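Local structure of kojibiose phosphorylase (Gut metagenome, 6W0P) at residues A[456-470]-A[524-536]. The protein is a carbohydrate-active phosphorylase of glycoside hydrolase family 65, with a mainly helical catalytic domain. Numbering follows the deposited sequence.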
loop_
_atom_site.group_PDB
_atom_site.type_symbol
_atom_site.label_atom_id
_atom_site.label_comp_id
_atom_site.label_asym_id
_atom_site.label_seq_id
_atom_site.Cartn_x
_atom_site.Cartn_y
_atom_site.Cartn_z
ATOM N N LEU A 456 8.324 15.902 19.730
ATOM C CA LEU A 456 9.554 16.728 19.530
ATOM C C LEU A 456 10.543 16.037 18.591
ATOM O O LEU A 456 11.310 16.759 17.958
ATOM C CB LEU A 456 10.228 17.003 20.880
ATOM C CG LEU A 456 9.579 18.107 21.709
ATOM C CD1 LEU A 456 10.107 18.096 23.136
ATOM C CD2 LEU A 456 9.802 19.463 21.062
ATOM N N SER A 457 10.539 14.702 18.529
ATOM C CA SER A 457 11.418 13.910 17.633
ATOM C C SER A 457 10.793 13.712 16.248
ATOM O O SER A 457 11.544 13.678 15.278
ATOM C CB SER A 457 11.773 12.600 18.251
ATOM O OG SER A 457 10.630 11.961 18.777
ATOM N N ARG A 458 9.475 13.513 16.149
ATOM C CA ARG A 458 8.793 13.273 14.852
ATOM C C ARG A 458 8.538 14.639 14.214
ATOM O O ARG A 458 8.580 14.756 12.964
ATOM C CB ARG A 458 7.511 12.455 15.052
ATOM C CG ARG A 458 6.664 12.261 13.792
ATOM C CD ARG A 458 7.494 11.721 12.639
ATOM N NE ARG A 458 6.737 11.459 11.421
ATOM C CZ ARG A 458 6.339 12.370 10.543
ATOM N NH1 ARG A 458 6.610 13.654 10.707
ATOM N NH2 ARG A 458 5.685 11.986 9.469
ATOM N N GLY A 459 8.246 15.638 15.048
ATOM C CA GLY A 459 8.226 17.051 14.632
ATOM C C GLY A 459 9.609 17.479 14.174
ATOM O O GLY A 459 10.585 16.965 14.723
ATOM N N GLN A 460 9.700 18.346 13.171
ATOM C CA GLN A 460 11.002 18.836 12.638
ATOM C C GLN A 460 10.962 20.360 12.479
ATOM O O GLN A 460 9.849 20.941 12.292
ATOM C CB GLN A 460 11.317 18.202 11.281
ATOM C CG GLN A 460 11.315 16.676 11.274
ATOM C CD GLN A 460 11.356 16.135 9.860
ATOM O OE1 GLN A 460 12.423 15.745 9.381
ATOM N NE2 GLN A 460 10.212 16.120 9.173
ATOM N N TYR A 461 12.145 20.981 12.499
ATOM C CA TYR A 461 12.324 22.380 12.067
ATOM C C TYR A 461 12.344 22.399 10.545
ATOM O O TYR A 461 12.817 21.408 9.938
ATOM C CB TYR A 461 13.615 22.985 12.631
ATOM C CG TYR A 461 13.600 23.231 14.117
ATOM C CD1 TYR A 461 13.056 24.388 14.646
ATOM C CD2 TYR A 461 14.153 22.314 14.996
ATOM C CE1 TYR A 461 13.044 24.621 16.014
ATOM C CE2 TYR A 461 14.163 22.534 16.365
ATOM C CZ TYR A 461 13.610 23.698 16.878
ATOM O OH TYR A 461 13.623 23.911 18.233
ATOM N N ASN A 462 11.859 23.498 9.968
ATOM C CA ASN A 462 11.935 23.824 8.520
ATOM C C ASN A 462 13.407 24.021 8.104
ATOM O O ASN A 462 14.322 23.852 8.977
ATOM C CB ASN A 462 11.093 25.061 8.185
ATOM C CG ASN A 462 11.738 26.364 8.621
ATOM O OD1 ASN A 462 12.338 26.431 9.702
ATOM N ND2 ASN A 462 11.625 27.393 7.781
ATOM N N GLN A 463 13.627 24.367 6.828
ATOM C CA GLN A 463 14.958 24.420 6.165
ATOM C C GLN A 463 15.898 25.320 6.988
ATOM O O GLN A 463 16.964 24.821 7.372
ATOM C CB GLN A 463 14.786 24.852 4.704
ATOM C CG GLN A 463 16.091 25.051 3.932
ATOM C CD GLN A 463 16.707 23.822 3.292
ATOM O OE1 GLN A 463 17.884 23.828 2.925
ATOM N NE2 GLN A 463 15.925 22.760 3.130
ATOM N N ASP A 464 15.504 26.566 7.298
ATOM C CA ASP A 464 16.369 27.559 8.009
ATOM C C ASP A 464 16.094 27.552 9.519
ATOM O O ASP A 464 16.610 28.428 10.188
ATOM C CB ASP A 464 16.209 28.971 7.437
ATOM C CG ASP A 464 14.831 29.581 7.639
ATOM O OD1 ASP A 464 14.034 29.005 8.419
ATOM O OD2 ASP A 464 14.560 30.629 7.014
ATOM N N LYS A 465 15.274 26.631 10.022
ATOM C CA LYS A 465 15.044 26.370 11.470
ATOM C C LYS A 465 14.350 27.556 12.174
ATOM O O LYS A 465 14.401 27.613 13.421
ATOM C CB LYS A 465 16.376 25.989 12.129
ATOM C CG LYS A 465 16.983 24.685 11.627
ATOM C CD LYS A 465 18.352 24.382 12.203
ATOM C CE LYS A 465 18.722 22.915 12.117
ATOM N NZ LYS A 465 18.110 22.137 13.223
ATOM N N THR A 466 13.689 28.452 11.440
ATOM C CA THR A 466 12.865 29.556 12.006
ATOM C C THR A 466 11.440 29.065 12.308
ATOM O O THR A 466 10.695 29.839 12.933
ATOM C CB THR A 466 12.810 30.761 11.054
ATOM O OG1 THR A 466 12.208 30.338 9.823
ATOM C CG2 THR A 466 14.184 31.354 10.808
ATOM N N LYS A 467 11.063 27.851 11.873
ATOM C CA LYS A 467 9.706 27.284 12.107
ATOM C C LYS A 467 9.839 25.826 12.546
ATOM O O LYS A 467 10.843 25.188 12.175
ATOM C CB LYS A 467 8.833 27.330 10.854
ATOM C CG LYS A 467 8.905 28.590 9.999
ATOM C CD LYS A 467 8.185 28.391 8.661
ATOM C CE LYS A 467 8.165 29.596 7.740
ATOM N NZ LYS A 467 7.908 29.183 6.333
ATOM N N PHE A 468 8.882 25.361 13.352
ATOM C CA PHE A 468 8.720 23.952 13.785
ATOM C C PHE A 468 7.348 23.462 13.297
ATOM O O PHE A 468 6.363 24.225 13.386
ATOM C CB PHE A 468 8.889 23.830 15.306
ATOM C CG PHE A 468 9.042 22.412 15.816
ATOM C CD1 PHE A 468 10.288 21.812 15.897
ATOM C CD2 PHE A 468 7.940 21.672 16.220
ATOM C CE1 PHE A 468 10.418 20.514 16.363
ATOM C CE2 PHE A 468 8.080 20.385 16.705
ATOM C CZ PHE A 468 9.317 19.803 16.768
ATOM N N SER A 469 7.261 22.230 12.782
ATOM C CA SER A 469 5.962 21.656 12.356
ATOM C C SER A 469 6.017 20.131 12.322
ATOM O O SER A 469 6.984 19.567 12.807
ATOM C CB SER A 469 5.559 22.236 11.033
ATOM O OG SER A 469 4.220 21.908 10.737
ATOM N N PHE A 470 4.969 19.495 11.788
ATOM C CA PHE A 470 4.989 18.075 11.407
ATOM C C PHE A 470 4.857 18.052 9.900
ATOM O O PHE A 470 3.936 18.680 9.378
ATOM C CB PHE A 470 3.921 17.275 12.158
ATOM C CG PHE A 470 4.103 17.285 13.659
ATOM C CD1 PHE A 470 3.737 18.389 14.416
ATOM C CD2 PHE A 470 4.721 16.234 14.310
ATOM C CE1 PHE A 470 3.929 18.411 15.791
ATOM C CE2 PHE A 470 4.895 16.247 15.688
ATOM C CZ PHE A 470 4.493 17.330 16.428
ATOM N N ASP A 524 16.127 19.090 26.425
ATOM C CA ASP A 524 14.834 18.674 25.828
ATOM C C ASP A 524 13.798 19.756 26.162
ATOM O O ASP A 524 13.057 20.159 25.243
ATOM C CB ASP A 524 14.431 17.265 26.279
ATOM C CG ASP A 524 15.399 16.171 25.851
ATOM O OD1 ASP A 524 16.043 16.347 24.796
ATOM O OD2 ASP A 524 15.507 15.145 26.580
ATOM N N LEU A 525 13.800 20.272 27.397
ATOM C CA LEU A 525 12.837 21.319 27.850
ATOM C C LEU A 525 13.051 22.619 27.080
ATOM O O LEU A 525 12.041 23.304 26.835
ATOM C CB LEU A 525 12.976 21.569 29.350
ATOM C CG LEU A 525 12.137 20.625 30.199
ATOM C CD1 LEU A 525 12.812 20.334 31.537
ATOM C CD2 LEU A 525 10.736 21.183 30.393
ATOM N N ALA A 526 14.302 22.959 26.748
ATOM C CA ALA A 526 14.628 24.164 25.955
ATOM C C ALA A 526 14.141 23.939 24.523
ATOM O O ALA A 526 13.574 24.880 23.936
ATOM C CB ALA A 526 16.104 24.477 26.004
ATOM N N LYS A 527 14.341 22.730 23.982
ATOM C CA LYS A 527 13.799 22.390 22.641
ATOM C C LYS A 527 12.270 22.521 22.704
ATOM O O LYS A 527 11.709 23.191 21.836
ATOM C CB LYS A 527 14.236 21.009 22.140
ATOM C CG LYS A 527 13.811 20.752 20.696
ATOM C CD LYS A 527 14.026 19.359 20.166
ATOM C CE LYS A 527 13.590 19.306 18.721
ATOM N NZ LYS A 527 13.766 17.954 18.147
ATOM N N MET A 528 11.634 21.968 23.737
ATOM C CA MET A 528 10.154 21.959 23.841
ATOM C C MET A 528 9.639 23.394 23.829
ATOM O O MET A 528 8.684 23.659 23.072
ATOM C CB MET A 528 9.634 21.251 25.091
ATOM C CG MET A 528 8.128 21.058 25.039
ATOM S SD MET A 528 7.501 19.927 26.287
ATOM C CE MET A 528 7.567 20.963 27.749
ATOM N N LYS A 529 10.261 24.288 24.604
ATOM C CA LYS A 529 9.885 25.727 24.631
ATOM C C LYS A 529 10.072 26.331 23.237
ATOM O O LYS A 529 9.160 27.043 22.780
ATOM C CB LYS A 529 10.678 26.523 25.678
ATOM C CG LYS A 529 10.079 26.513 27.081
ATOM C CD LYS A 529 11.039 27.040 28.163
ATOM C CE LYS A 529 10.557 26.776 29.577
ATOM N NZ LYS A 529 9.280 27.480 29.851
ATOM N N ASP A 530 11.209 26.091 22.592
ATOM C CA ASP A 530 11.489 26.711 21.271
ATOM C C ASP A 530 10.498 26.134 20.238
ATOM O O ASP A 530 9.995 26.926 19.426
ATOM C CB ASP A 530 12.962 26.579 20.863
ATOM C CG ASP A 530 13.273 27.302 19.557
ATOM O OD1 ASP A 530 13.056 28.541 19.498
ATOM O OD2 ASP A 530 13.697 26.611 18.574
ATOM N N ALA A 531 10.206 24.825 20.262
ATOM C CA ALA A 531 9.299 24.193 19.265
ATOM C C ALA A 531 7.880 24.747 19.463
ATOM O O ALA A 531 7.207 25.083 18.465
ATOM C CB ALA A 531 9.368 22.685 19.342
ATOM N N SER A 532 7.492 24.957 20.721
ATOM C CA SER A 532 6.172 25.500 21.119
ATOM C C SER A 532 6.010 26.895 20.526
ATOM O O SER A 532 4.965 27.165 19.936
ATOM C CB SER A 532 6.030 25.499 22.609
ATOM O OG SER A 532 4.678 25.677 22.983
ATOM N N ARG A 533 7.026 27.743 20.662
ATOM C CA ARG A 533 6.991 29.157 20.204
ATOM C C ARG A 533 6.985 29.193 18.669
ATOM O O ARG A 533 6.318 30.054 18.092
ATOM C CB ARG A 533 8.183 29.940 20.777
ATOM C CG ARG A 533 8.148 30.114 22.295
ATOM C CD ARG A 533 9.158 31.122 22.875
ATOM N NE ARG A 533 10.503 30.988 22.292
ATOM C CZ ARG A 533 11.596 30.511 22.906
ATOM N NH1 ARG A 533 11.553 30.121 24.170
ATOM N NH2 ARG A 533 12.736 30.417 22.241
ATOM N N LYS A 534 7.734 28.311 18.011
ATOM C CA LYS A 534 7.941 28.405 16.541
ATOM C C LYS A 534 6.926 27.542 15.784
ATOM O O LYS A 534 6.948 27.586 14.553
ATOM C CB LYS A 534 9.374 28.020 16.191
ATOM C CG LYS A 534 10.409 29.050 16.621
ATOM C CD LYS A 534 11.800 28.671 16.190
ATOM C CE LYS A 534 12.847 29.700 16.562
ATOM N NZ LYS A 534 14.193 29.143 16.285
ATOM N N MET A 535 6.036 26.851 16.491
ATOM C CA MET A 535 5.064 25.916 15.879
ATOM C C MET A 535 4.246 26.675 14.830
ATOM O O MET A 535 3.671 27.733 15.153
ATOM C CB MET A 535 4.143 25.284 16.926
ATOM C CG MET A 535 3.214 24.237 16.348
ATOM S SD MET A 535 4.000 22.681 15.879
ATOM C CE MET A 535 4.442 22.102 17.513
ATOM N N VAL A 536 4.252 26.162 13.601
ATOM C CA VAL A 536 3.473 26.745 12.486
ATOM C C VAL A 536 1.996 26.541 12.826
ATOM O O VAL A 536 1.620 25.393 13.148
ATOM C CB VAL A 536 3.825 26.101 11.139
ATOM C CG1 VAL A 536 2.927 26.643 10.042
ATOM C CG2 VAL A 536 5.289 26.293 10.785
HETATM O O HOH W 1 13.087 17.612 15.556
HETATM O O HOH W 2 7.608 30.442 13.761
#
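Lys527 reaches from helix 522-534 to the C-terminal end of helix 437-458, where the last carbonyls lack helical donors. CG lies anti to the backbone N (chi1 -173°) and the extended chain carries NZ across to Leu456, where it donates to O at 2.7 Å, from above the carbonyl plane. NZ also gives a bond to a water that in turn donates to Gly459 O, just past the helix. Leu456 itself fills a hole among Asp524, Lys527, Met528 and Ala531, its branched end spreading over CB of Met528 and CB of Ala531. Beyond the helix end, strands 460-461 and 468-469 make a beta hairpin on the helical catalytic domain, and the small Ala531 leaves room for the Phe468 ring: its CB makes a CH-pi contact, 3.4 Å from the ring centroid, over the face. Met535 CE meets the edge of that ring at CD2. Phe468 N donates to Lys534 O at 3.2 Å, and Phe468 O accepts from Val536 N at 2.9 Å; the two bonds flank Met535 and bridge it to Phe468. Lys534 O also accepts from a water that donates to Thr466 O as well. Tyr461 OH donates to the anti lone pair of Asp530 OD2 at 2.7 Å; this carboxylate also forms salt bridges with Arg533 and Lys534. Lys534 NZ further donates to Lys465 O at 3.3 Å, while Lys467 NZ pairs with Asp554 of the second subunit.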